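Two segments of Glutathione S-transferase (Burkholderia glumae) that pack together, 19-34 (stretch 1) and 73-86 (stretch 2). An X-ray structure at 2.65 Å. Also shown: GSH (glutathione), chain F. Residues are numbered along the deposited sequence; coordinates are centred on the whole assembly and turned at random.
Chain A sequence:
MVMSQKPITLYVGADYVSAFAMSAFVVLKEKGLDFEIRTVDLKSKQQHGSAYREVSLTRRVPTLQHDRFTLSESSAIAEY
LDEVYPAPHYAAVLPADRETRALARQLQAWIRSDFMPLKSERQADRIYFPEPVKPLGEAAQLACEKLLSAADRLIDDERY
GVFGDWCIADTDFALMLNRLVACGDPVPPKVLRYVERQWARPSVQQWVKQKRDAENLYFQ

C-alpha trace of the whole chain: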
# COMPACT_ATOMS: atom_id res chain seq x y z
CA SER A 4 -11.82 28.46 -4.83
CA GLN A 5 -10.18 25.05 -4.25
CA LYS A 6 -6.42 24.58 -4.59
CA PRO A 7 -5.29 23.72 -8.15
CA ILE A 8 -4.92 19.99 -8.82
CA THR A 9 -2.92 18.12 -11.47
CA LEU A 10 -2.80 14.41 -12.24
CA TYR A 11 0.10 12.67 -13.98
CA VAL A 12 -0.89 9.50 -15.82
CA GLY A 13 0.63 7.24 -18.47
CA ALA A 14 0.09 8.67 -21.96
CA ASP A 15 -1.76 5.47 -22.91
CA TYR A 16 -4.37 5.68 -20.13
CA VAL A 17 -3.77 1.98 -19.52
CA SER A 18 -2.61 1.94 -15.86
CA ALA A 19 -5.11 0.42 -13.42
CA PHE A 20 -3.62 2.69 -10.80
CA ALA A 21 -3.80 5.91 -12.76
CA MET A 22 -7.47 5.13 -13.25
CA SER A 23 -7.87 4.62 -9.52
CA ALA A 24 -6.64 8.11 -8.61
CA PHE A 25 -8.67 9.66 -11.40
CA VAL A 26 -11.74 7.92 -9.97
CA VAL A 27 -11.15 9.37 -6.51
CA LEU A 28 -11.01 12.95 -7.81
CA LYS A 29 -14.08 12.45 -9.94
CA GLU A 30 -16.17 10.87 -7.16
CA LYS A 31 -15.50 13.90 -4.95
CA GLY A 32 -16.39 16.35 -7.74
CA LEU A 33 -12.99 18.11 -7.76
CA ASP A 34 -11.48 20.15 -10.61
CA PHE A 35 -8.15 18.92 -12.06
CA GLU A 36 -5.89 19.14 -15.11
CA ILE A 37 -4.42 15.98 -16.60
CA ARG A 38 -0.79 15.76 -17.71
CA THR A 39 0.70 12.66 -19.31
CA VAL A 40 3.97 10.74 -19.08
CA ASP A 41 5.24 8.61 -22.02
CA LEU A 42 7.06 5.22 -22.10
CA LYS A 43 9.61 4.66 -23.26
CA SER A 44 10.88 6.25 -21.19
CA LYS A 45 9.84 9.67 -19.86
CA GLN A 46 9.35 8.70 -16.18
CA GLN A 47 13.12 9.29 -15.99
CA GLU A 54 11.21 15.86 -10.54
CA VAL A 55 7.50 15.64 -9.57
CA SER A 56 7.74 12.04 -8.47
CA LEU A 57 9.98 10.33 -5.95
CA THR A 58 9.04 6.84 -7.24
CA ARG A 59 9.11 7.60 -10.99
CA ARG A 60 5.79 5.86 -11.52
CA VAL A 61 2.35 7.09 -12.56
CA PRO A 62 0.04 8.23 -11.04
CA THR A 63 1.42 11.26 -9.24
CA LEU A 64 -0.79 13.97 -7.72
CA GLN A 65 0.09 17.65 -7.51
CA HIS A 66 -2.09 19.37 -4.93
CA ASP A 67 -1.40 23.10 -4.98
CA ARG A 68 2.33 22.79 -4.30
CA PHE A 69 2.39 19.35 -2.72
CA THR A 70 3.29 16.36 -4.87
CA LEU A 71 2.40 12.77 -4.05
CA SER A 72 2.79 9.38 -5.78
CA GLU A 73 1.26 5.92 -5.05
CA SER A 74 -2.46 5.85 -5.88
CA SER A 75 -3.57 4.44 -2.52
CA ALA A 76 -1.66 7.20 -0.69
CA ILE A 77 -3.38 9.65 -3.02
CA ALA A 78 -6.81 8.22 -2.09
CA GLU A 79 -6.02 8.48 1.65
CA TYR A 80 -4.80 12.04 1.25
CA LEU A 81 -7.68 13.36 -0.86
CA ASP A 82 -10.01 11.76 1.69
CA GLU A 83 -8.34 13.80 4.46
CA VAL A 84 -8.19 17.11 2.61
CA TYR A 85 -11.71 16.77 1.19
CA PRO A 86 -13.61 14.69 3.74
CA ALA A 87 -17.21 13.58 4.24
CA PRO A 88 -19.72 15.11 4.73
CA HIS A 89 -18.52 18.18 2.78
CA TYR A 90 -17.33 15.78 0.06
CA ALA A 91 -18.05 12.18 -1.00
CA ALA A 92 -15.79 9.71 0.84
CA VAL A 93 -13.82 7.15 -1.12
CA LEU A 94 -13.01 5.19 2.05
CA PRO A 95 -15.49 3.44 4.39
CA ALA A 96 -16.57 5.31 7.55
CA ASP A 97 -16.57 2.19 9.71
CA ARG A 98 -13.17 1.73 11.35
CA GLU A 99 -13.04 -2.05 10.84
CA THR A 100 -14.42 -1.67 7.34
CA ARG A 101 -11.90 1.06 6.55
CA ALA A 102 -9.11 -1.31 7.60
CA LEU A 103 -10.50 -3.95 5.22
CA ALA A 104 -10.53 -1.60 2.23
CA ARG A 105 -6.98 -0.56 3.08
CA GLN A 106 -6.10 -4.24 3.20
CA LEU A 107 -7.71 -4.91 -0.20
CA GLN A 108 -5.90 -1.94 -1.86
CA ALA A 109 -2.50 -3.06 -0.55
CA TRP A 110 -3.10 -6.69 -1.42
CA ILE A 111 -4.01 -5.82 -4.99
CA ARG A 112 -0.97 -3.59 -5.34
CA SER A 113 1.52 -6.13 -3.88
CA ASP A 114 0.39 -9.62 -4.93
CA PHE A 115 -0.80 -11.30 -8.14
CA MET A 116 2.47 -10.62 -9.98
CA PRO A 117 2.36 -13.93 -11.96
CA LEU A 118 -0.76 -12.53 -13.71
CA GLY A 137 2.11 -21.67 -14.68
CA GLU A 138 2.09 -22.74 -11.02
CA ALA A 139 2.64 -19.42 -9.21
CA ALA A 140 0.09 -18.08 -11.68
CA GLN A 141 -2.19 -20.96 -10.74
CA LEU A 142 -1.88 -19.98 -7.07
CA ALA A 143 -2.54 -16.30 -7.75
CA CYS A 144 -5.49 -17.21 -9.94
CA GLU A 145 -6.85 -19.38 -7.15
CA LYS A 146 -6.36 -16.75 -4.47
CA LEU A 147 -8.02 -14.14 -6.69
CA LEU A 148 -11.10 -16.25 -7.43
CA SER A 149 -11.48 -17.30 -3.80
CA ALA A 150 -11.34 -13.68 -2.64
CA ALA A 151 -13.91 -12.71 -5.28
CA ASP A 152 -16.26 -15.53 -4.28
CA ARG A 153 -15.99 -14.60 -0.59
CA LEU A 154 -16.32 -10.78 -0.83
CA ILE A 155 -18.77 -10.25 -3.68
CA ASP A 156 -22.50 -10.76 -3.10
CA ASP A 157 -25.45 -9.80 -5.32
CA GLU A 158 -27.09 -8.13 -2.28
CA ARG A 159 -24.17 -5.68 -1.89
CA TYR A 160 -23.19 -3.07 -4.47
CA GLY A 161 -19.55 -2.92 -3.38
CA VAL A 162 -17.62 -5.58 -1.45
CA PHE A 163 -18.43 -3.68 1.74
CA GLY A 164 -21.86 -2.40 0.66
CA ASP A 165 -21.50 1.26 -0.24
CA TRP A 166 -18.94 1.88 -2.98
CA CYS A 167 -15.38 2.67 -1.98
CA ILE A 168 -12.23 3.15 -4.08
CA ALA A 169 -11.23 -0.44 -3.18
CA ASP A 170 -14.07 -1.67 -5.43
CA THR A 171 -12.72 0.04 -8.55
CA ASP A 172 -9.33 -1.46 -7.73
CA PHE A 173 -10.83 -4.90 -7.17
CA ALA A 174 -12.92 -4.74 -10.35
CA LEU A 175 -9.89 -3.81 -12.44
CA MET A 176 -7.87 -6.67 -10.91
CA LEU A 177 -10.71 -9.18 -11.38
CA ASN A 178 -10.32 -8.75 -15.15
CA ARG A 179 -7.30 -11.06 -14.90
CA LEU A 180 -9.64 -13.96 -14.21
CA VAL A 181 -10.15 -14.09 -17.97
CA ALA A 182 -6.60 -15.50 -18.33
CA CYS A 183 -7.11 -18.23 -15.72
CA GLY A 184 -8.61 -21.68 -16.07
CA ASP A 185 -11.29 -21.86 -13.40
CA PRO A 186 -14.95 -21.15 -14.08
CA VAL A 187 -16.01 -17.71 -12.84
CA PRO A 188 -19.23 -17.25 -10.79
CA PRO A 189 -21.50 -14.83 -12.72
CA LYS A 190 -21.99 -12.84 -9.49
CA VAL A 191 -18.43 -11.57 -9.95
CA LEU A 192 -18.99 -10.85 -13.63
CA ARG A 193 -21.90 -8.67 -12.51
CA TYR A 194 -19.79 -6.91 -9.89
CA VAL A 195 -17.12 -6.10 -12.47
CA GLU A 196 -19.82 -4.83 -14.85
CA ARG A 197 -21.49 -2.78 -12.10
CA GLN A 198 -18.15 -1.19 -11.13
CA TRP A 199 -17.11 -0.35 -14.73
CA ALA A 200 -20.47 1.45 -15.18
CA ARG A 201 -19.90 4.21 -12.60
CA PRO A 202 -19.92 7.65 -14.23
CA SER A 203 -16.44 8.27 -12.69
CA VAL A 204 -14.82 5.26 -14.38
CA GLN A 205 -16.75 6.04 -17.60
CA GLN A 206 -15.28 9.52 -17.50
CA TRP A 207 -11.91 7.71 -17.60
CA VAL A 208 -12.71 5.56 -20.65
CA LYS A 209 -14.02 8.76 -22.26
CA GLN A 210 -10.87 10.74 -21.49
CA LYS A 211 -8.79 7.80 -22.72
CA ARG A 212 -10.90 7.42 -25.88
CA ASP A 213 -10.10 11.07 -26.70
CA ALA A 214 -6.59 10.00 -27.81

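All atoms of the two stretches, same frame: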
# COMPACT_ATOMS: atom_id res chain seq x y z
N ALA A 19 -4.00 0.65 -14.33
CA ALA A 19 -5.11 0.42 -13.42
C ALA A 19 -5.04 1.37 -12.24
O ALA A 19 -6.03 1.60 -11.54
CB ALA A 19 -5.08 -1.00 -12.93
N PHE A 20 -3.85 1.90 -12.00
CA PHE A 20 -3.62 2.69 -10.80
C PHE A 20 -3.82 4.17 -11.08
O PHE A 20 -4.26 4.91 -10.21
CB PHE A 20 -2.23 2.40 -10.23
CG PHE A 20 -2.02 0.94 -9.92
CD1 PHE A 20 -2.87 0.29 -9.03
CD2 PHE A 20 -1.00 0.22 -10.55
CE1 PHE A 20 -2.70 -1.06 -8.74
CE2 PHE A 20 -0.82 -1.13 -10.27
CZ PHE A 20 -1.66 -1.78 -9.37
N ALA A 21 -3.49 4.57 -12.30
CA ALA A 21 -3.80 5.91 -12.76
C ALA A 21 -5.31 6.09 -12.68
O ALA A 21 -5.82 7.07 -12.12
CB ALA A 21 -3.32 6.10 -14.18
N MET A 22 -6.02 5.10 -13.21
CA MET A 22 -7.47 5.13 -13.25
C MET A 22 -8.06 5.26 -11.85
O MET A 22 -9.05 5.98 -11.63
CB MET A 22 -7.99 3.88 -13.93
CG MET A 22 -9.49 3.78 -13.95
SD MET A 22 -9.99 2.37 -14.93
CE MET A 22 -11.45 1.93 -14.00
N SER A 23 -7.43 4.58 -10.90
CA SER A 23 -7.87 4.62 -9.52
C SER A 23 -7.86 6.03 -8.93
O SER A 23 -8.82 6.44 -8.27
CB SER A 23 -6.99 3.70 -8.68
OG SER A 23 -7.53 3.61 -7.37
N ALA A 24 -6.77 6.76 -9.15
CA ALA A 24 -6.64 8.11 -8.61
C ALA A 24 -7.62 9.05 -9.30
O ALA A 24 -8.27 9.89 -8.66
CB ALA A 24 -5.19 8.64 -8.75
N PHE A 25 -7.72 8.90 -10.62
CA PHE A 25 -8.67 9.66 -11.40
C PHE A 25 -10.07 9.44 -10.83
O PHE A 25 -10.87 10.38 -10.76
CB PHE A 25 -8.60 9.23 -12.87
CG PHE A 25 -9.58 9.94 -13.78
CD1 PHE A 25 -10.94 9.61 -13.76
CD2 PHE A 25 -9.15 10.92 -14.66
CE1 PHE A 25 -11.85 10.26 -14.60
CE2 PHE A 25 -10.04 11.57 -15.50
CZ PHE A 25 -11.41 11.24 -15.48
N VAL A 26 -10.38 8.21 -10.44
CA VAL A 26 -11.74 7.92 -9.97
C VAL A 26 -12.01 8.61 -8.64
O VAL A 26 -13.12 9.09 -8.41
CB VAL A 26 -12.05 6.40 -9.91
CG1 VAL A 26 -13.26 6.12 -9.03
CG2 VAL A 26 -12.26 5.84 -11.33
N VAL A 27 -10.99 8.70 -7.79
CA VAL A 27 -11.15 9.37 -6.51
C VAL A 27 -11.53 10.84 -6.69
O VAL A 27 -12.50 11.33 -6.10
CB VAL A 27 -9.90 9.24 -5.63
CG1 VAL A 27 -10.06 10.01 -4.33
CG2 VAL A 27 -9.64 7.79 -5.33
N LEU A 28 -10.77 11.53 -7.54
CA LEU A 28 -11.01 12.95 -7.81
C LEU A 28 -12.41 13.14 -8.35
O LEU A 28 -13.15 14.03 -7.90
CB LEU A 28 -9.99 13.48 -8.83
CG LEU A 28 -8.54 13.60 -8.35
CD1 LEU A 28 -7.55 13.53 -9.51
CD2 LEU A 28 -8.34 14.90 -7.57
N LYS A 29 -12.79 12.30 -9.31
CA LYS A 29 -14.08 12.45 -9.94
C LYS A 29 -15.23 12.18 -8.98
O LYS A 29 -16.21 12.91 -8.99
CB LYS A 29 -14.16 11.59 -11.19
CG LYS A 29 -13.71 12.33 -12.43
CD LYS A 29 -14.79 13.30 -12.87
CE LYS A 29 -14.39 14.05 -14.13
NZ LYS A 29 -13.12 14.80 -13.94
N GLU A 30 -15.11 11.16 -8.14
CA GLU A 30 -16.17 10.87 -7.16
C GLU A 30 -16.46 12.06 -6.26
O GLU A 30 -17.62 12.31 -5.91
CB GLU A 30 -15.77 9.69 -6.28
CG GLU A 30 -15.68 8.38 -7.02
CD GLU A 30 -17.03 7.86 -7.47
OE1 GLU A 30 -18.05 8.21 -6.84
OE2 GLU A 30 -17.05 7.09 -8.45
N LYS A 31 -15.41 12.80 -5.90
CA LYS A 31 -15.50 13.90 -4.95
C LYS A 31 -15.93 15.20 -5.62
O LYS A 31 -16.23 16.18 -4.92
CB LYS A 31 -14.16 14.13 -4.27
CG LYS A 31 -13.61 12.94 -3.52
CD LYS A 31 -12.48 13.39 -2.61
CE LYS A 31 -12.69 12.94 -1.18
NZ LYS A 31 -12.07 11.61 -0.91
N GLY A 32 -15.96 15.20 -6.96
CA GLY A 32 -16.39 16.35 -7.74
C GLY A 32 -15.36 17.48 -7.83
O GLY A 32 -15.72 18.64 -7.97
N LEU A 33 -14.08 17.12 -7.76
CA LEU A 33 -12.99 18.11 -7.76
C LEU A 33 -12.52 18.49 -9.18
O LEU A 33 -12.54 17.67 -10.10
CB LEU A 33 -11.80 17.58 -6.93
CG LEU A 33 -11.96 17.46 -5.41
CD1 LEU A 33 -10.91 16.54 -4.79
CD2 LEU A 33 -11.91 18.84 -4.74
N ASP A 34 -12.08 19.74 -9.34
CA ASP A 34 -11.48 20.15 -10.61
C ASP A 34 -10.01 19.71 -10.66
O ASP A 34 -9.30 19.77 -9.64
CB ASP A 34 -11.59 21.67 -10.81
CG ASP A 34 -12.94 22.10 -11.39
OD1 ASP A 34 -13.69 21.26 -11.94
OD2 ASP A 34 -13.23 23.32 -11.31
N GLU A 73 1.97 7.07 -5.64
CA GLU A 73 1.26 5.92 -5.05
C GLU A 73 -0.24 6.21 -4.88
O GLU A 73 -0.65 6.95 -3.96
CB GLU A 73 1.87 5.45 -3.73
CG GLU A 73 3.30 4.92 -3.84
CD GLU A 73 3.37 3.63 -4.62
OE1 GLU A 73 2.61 2.71 -4.26
OE2 GLU A 73 4.16 3.54 -5.60
N SER A 74 -1.04 5.59 -5.76
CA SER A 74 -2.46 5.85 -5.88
C SER A 74 -3.26 5.65 -4.59
O SER A 74 -4.19 6.42 -4.30
CB SER A 74 -3.06 5.01 -7.01
OG SER A 74 -3.13 3.64 -6.67
N SER A 75 -2.90 4.63 -3.81
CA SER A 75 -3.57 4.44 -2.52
C SER A 75 -3.29 5.61 -1.57
O SER A 75 -4.20 6.12 -0.92
CB SER A 75 -3.22 3.08 -1.88
OG SER A 75 -1.90 3.04 -1.35
N ALA A 76 -2.03 6.06 -1.51
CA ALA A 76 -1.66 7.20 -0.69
C ALA A 76 -2.39 8.47 -1.14
O ALA A 76 -2.77 9.33 -0.32
CB ALA A 76 -0.15 7.42 -0.72
N ILE A 77 -2.57 8.59 -2.45
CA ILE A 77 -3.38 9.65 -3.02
C ILE A 77 -4.83 9.58 -2.52
O ILE A 77 -5.39 10.60 -2.09
CB ILE A 77 -3.34 9.62 -4.56
CG1 ILE A 77 -1.92 9.90 -5.05
CG2 ILE A 77 -4.35 10.62 -5.14
CD1 ILE A 77 -1.74 9.80 -6.57
N ALA A 78 -5.43 8.39 -2.57
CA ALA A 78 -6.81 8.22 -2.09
C ALA A 78 -6.96 8.61 -0.62
O ALA A 78 -7.93 9.29 -0.25
CB ALA A 78 -7.28 6.80 -2.30
N GLU A 79 -6.00 8.21 0.21
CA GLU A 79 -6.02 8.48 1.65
C GLU A 79 -5.90 9.97 1.91
O GLU A 79 -6.50 10.52 2.85
CB GLU A 79 -4.83 7.79 2.32
CG GLU A 79 -4.84 6.28 2.21
CD GLU A 79 -5.67 5.63 3.28
OE1 GLU A 79 -6.15 6.35 4.20
OE2 GLU A 79 -5.85 4.40 3.21
N TYR A 80 -5.11 10.63 1.07
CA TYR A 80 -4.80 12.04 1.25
C TYR A 80 -5.94 12.93 0.77
O TYR A 80 -6.29 13.92 1.44
CB TYR A 80 -3.51 12.37 0.50
CG TYR A 80 -3.23 13.85 0.38
CD1 TYR A 80 -2.73 14.57 1.47
CD2 TYR A 80 -3.47 14.53 -0.81
CE1 TYR A 80 -2.47 15.93 1.36
CE2 TYR A 80 -3.21 15.88 -0.93
CZ TYR A 80 -2.72 16.57 0.16
OH TYR A 80 -2.47 17.92 0.05
N LEU A 81 -6.53 12.60 -0.38
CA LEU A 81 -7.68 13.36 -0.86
C LEU A 81 -8.86 13.20 0.09
O LEU A 81 -9.62 14.13 0.31
CB LEU A 81 -8.05 12.98 -2.30
CG LEU A 81 -7.04 13.38 -3.39
CD1 LEU A 81 -7.44 12.78 -4.73
CD2 LEU A 81 -6.92 14.89 -3.49
N ASP A 82 -8.97 12.02 0.69
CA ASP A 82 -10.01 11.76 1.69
C ASP A 82 -9.83 12.58 2.97
O ASP A 82 -10.79 12.79 3.70
CB ASP A 82 -10.06 10.28 2.03
CG ASP A 82 -11.47 9.72 1.95
OD1 ASP A 82 -12.20 10.08 1.00
OD2 ASP A 82 -11.84 8.91 2.83
N GLU A 83 -8.61 13.02 3.25
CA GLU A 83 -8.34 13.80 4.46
C GLU A 83 -8.51 15.29 4.21
O GLU A 83 -8.99 16.03 5.07
CB GLU A 83 -6.94 13.49 5.01
CG GLU A 83 -6.96 12.47 6.14
CD GLU A 83 -5.61 11.87 6.44
OE1 GLU A 83 -4.60 12.56 6.22
OE2 GLU A 83 -5.57 10.70 6.87
N VAL A 84 -8.11 15.71 3.01
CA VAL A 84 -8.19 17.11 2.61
C VAL A 84 -9.62 17.48 2.21
O VAL A 84 -10.09 18.58 2.46
CB VAL A 84 -7.23 17.40 1.43
CG1 VAL A 84 -7.30 18.85 1.01
CG2 VAL A 84 -5.80 16.99 1.79
N TYR A 85 -10.32 16.54 1.58
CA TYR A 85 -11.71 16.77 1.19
C TYR A 85 -12.56 15.67 1.77
O TYR A 85 -12.92 14.74 1.07
CB TYR A 85 -11.86 16.79 -0.34
CG TYR A 85 -10.93 17.79 -0.96
CD1 TYR A 85 -11.20 19.15 -0.89
CD2 TYR A 85 -9.76 17.38 -1.58
CE1 TYR A 85 -10.33 20.07 -1.45
CE2 TYR A 85 -8.89 18.28 -2.14
CZ TYR A 85 -9.17 19.62 -2.07
OH TYR A 85 -8.29 20.52 -2.64
N PRO A 86 -12.89 15.78 3.06
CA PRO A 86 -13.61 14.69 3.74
C PRO A 86 -15.15 14.77 3.66
O PRO A 86 -15.73 15.83 3.40
CB PRO A 86 -13.15 14.86 5.19
CG PRO A 86 -13.00 16.37 5.34
CD PRO A 86 -12.55 16.88 3.98
N1 GSH F . 1.55 0.91 -6.11
CA1 GSH F . 1.63 1.87 -7.19
C1 GSH F . 0.45 2.80 -7.23
O11 GSH F . -0.68 2.47 -6.79
O12 GSH F . 0.62 3.96 -7.70
CB1 GSH F . 1.89 1.22 -8.52
CG1 GSH F . 2.15 2.32 -9.56
CD1 GSH F . 2.62 1.68 -10.88
OE1 GSH F . 2.92 0.49 -10.91
N2 GSH F . 2.69 2.49 -12.10
CA2 GSH F . 3.11 1.93 -13.37
C2 GSH F . 4.38 2.58 -13.82
O2 GSH F . 4.61 3.75 -13.57
CB2 GSH F . 2.08 2.18 -14.43
SG2 GSH F . 1.62 0.62 -15.15
N3 GSH F . 5.36 1.83 -14.57
CA3 GSH F . 6.58 2.52 -14.97
C3 GSH F . 7.70 1.94 -14.16
O31 GSH F . 7.46 1.35 -13.07
O32 GSH F . 8.89 2.03 -14.59
O HOH W 1 -6.59 4.43 -4.62

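The most unusual feature of this contact is its near-perfect alignment: the helix of stretch 1 and the helix of stretch 2 run in the same direction, only 9° from parallel, although at least 50 residues of sequence separate any two that touch. Their axes approach to 9.1 Å. Because the helices run side by side rather than crossing sharply, contacts recur at successive turns, and the character of the contact changes along the way, from glutathione and polar groups at the N-terminal ends to a salt bridge and an aromatic ring at the C-terminal ends.

At the first end Ala 24 and Ser 74, both with small side chains, let the backbones come close. The CA atoms of Ala 24 and Ser 74 lie 5.5 Å apart, and the CB of Ser 74 comes within 3.4 Å of the backbone O of Phe 20. Ser 74 suits this place because it combines a compact side chain with a hydroxyl. With chi1 in the p well, its OG donates to O11 of glutathione at 2.7 Å, while its backbone N, free at the first turn of a helix, donates to O12 of the ligand at 3.0 Å. Glu 73, at the N-cap position, turns its CB away from the other helix and accepts from N1 of glutathione through OE1 at 2.8 Å. From stretch 1, the ring of Phe 20 adds an apolar contact, its CD2 lying 3.7 Å from CB1 of the ligand. A water links the helices here, donating to Ser 23 OG at 3.0 Å and, more weakly, to Ser 74 O at 3.1 Å.

The middle is apolar. Ala 24 CB meets Ile 77 CG2 at 4.2 Å, and Val 27 reaches both Ala 78, CG2 to CB at 4.0 Å, and Leu 81, CG1 to CD1 at 3.8 Å. The short side chains of Ala 24 and Ala 78 fit where the backbones are near, whereas Leu 81 fills the wider space farther along, where Leu 81 CA is 7.7 Å from Leu 28 CA. Leu 28 CD2 approaches Leu 81 CD1 to 3.7 Å; its CB points sideways, but the length of leucine brings the end of the side chain nearer.

Lys 31 gives up more surface to the other stretch than any other residue, 80 Å² of the 548 Å² buried by both sides. Its aliphatic portion passes beside Leu 81, with CD 4.5 Å from CB, and its NZ forms a salt bridge with Asp 82 OD1, modelled at a very short 2.5 Å. The long chain of lysine lets Lys 31 span the gap beside Leu 81 and still pair its ammonium group with Asp 82.

Beyond it, the first helix ends in a Schellman motif. Gly 32 adopts positive phi, which favours glycine, and Leu 33 N bonds back to Leu 28 O at 3.2 Å. The turn leaves Leu 33 facing Tyr 85: its CD2 sits 3.7 Å from the ring centroid, almost on the normal, a CH-pi contact that closes the interface.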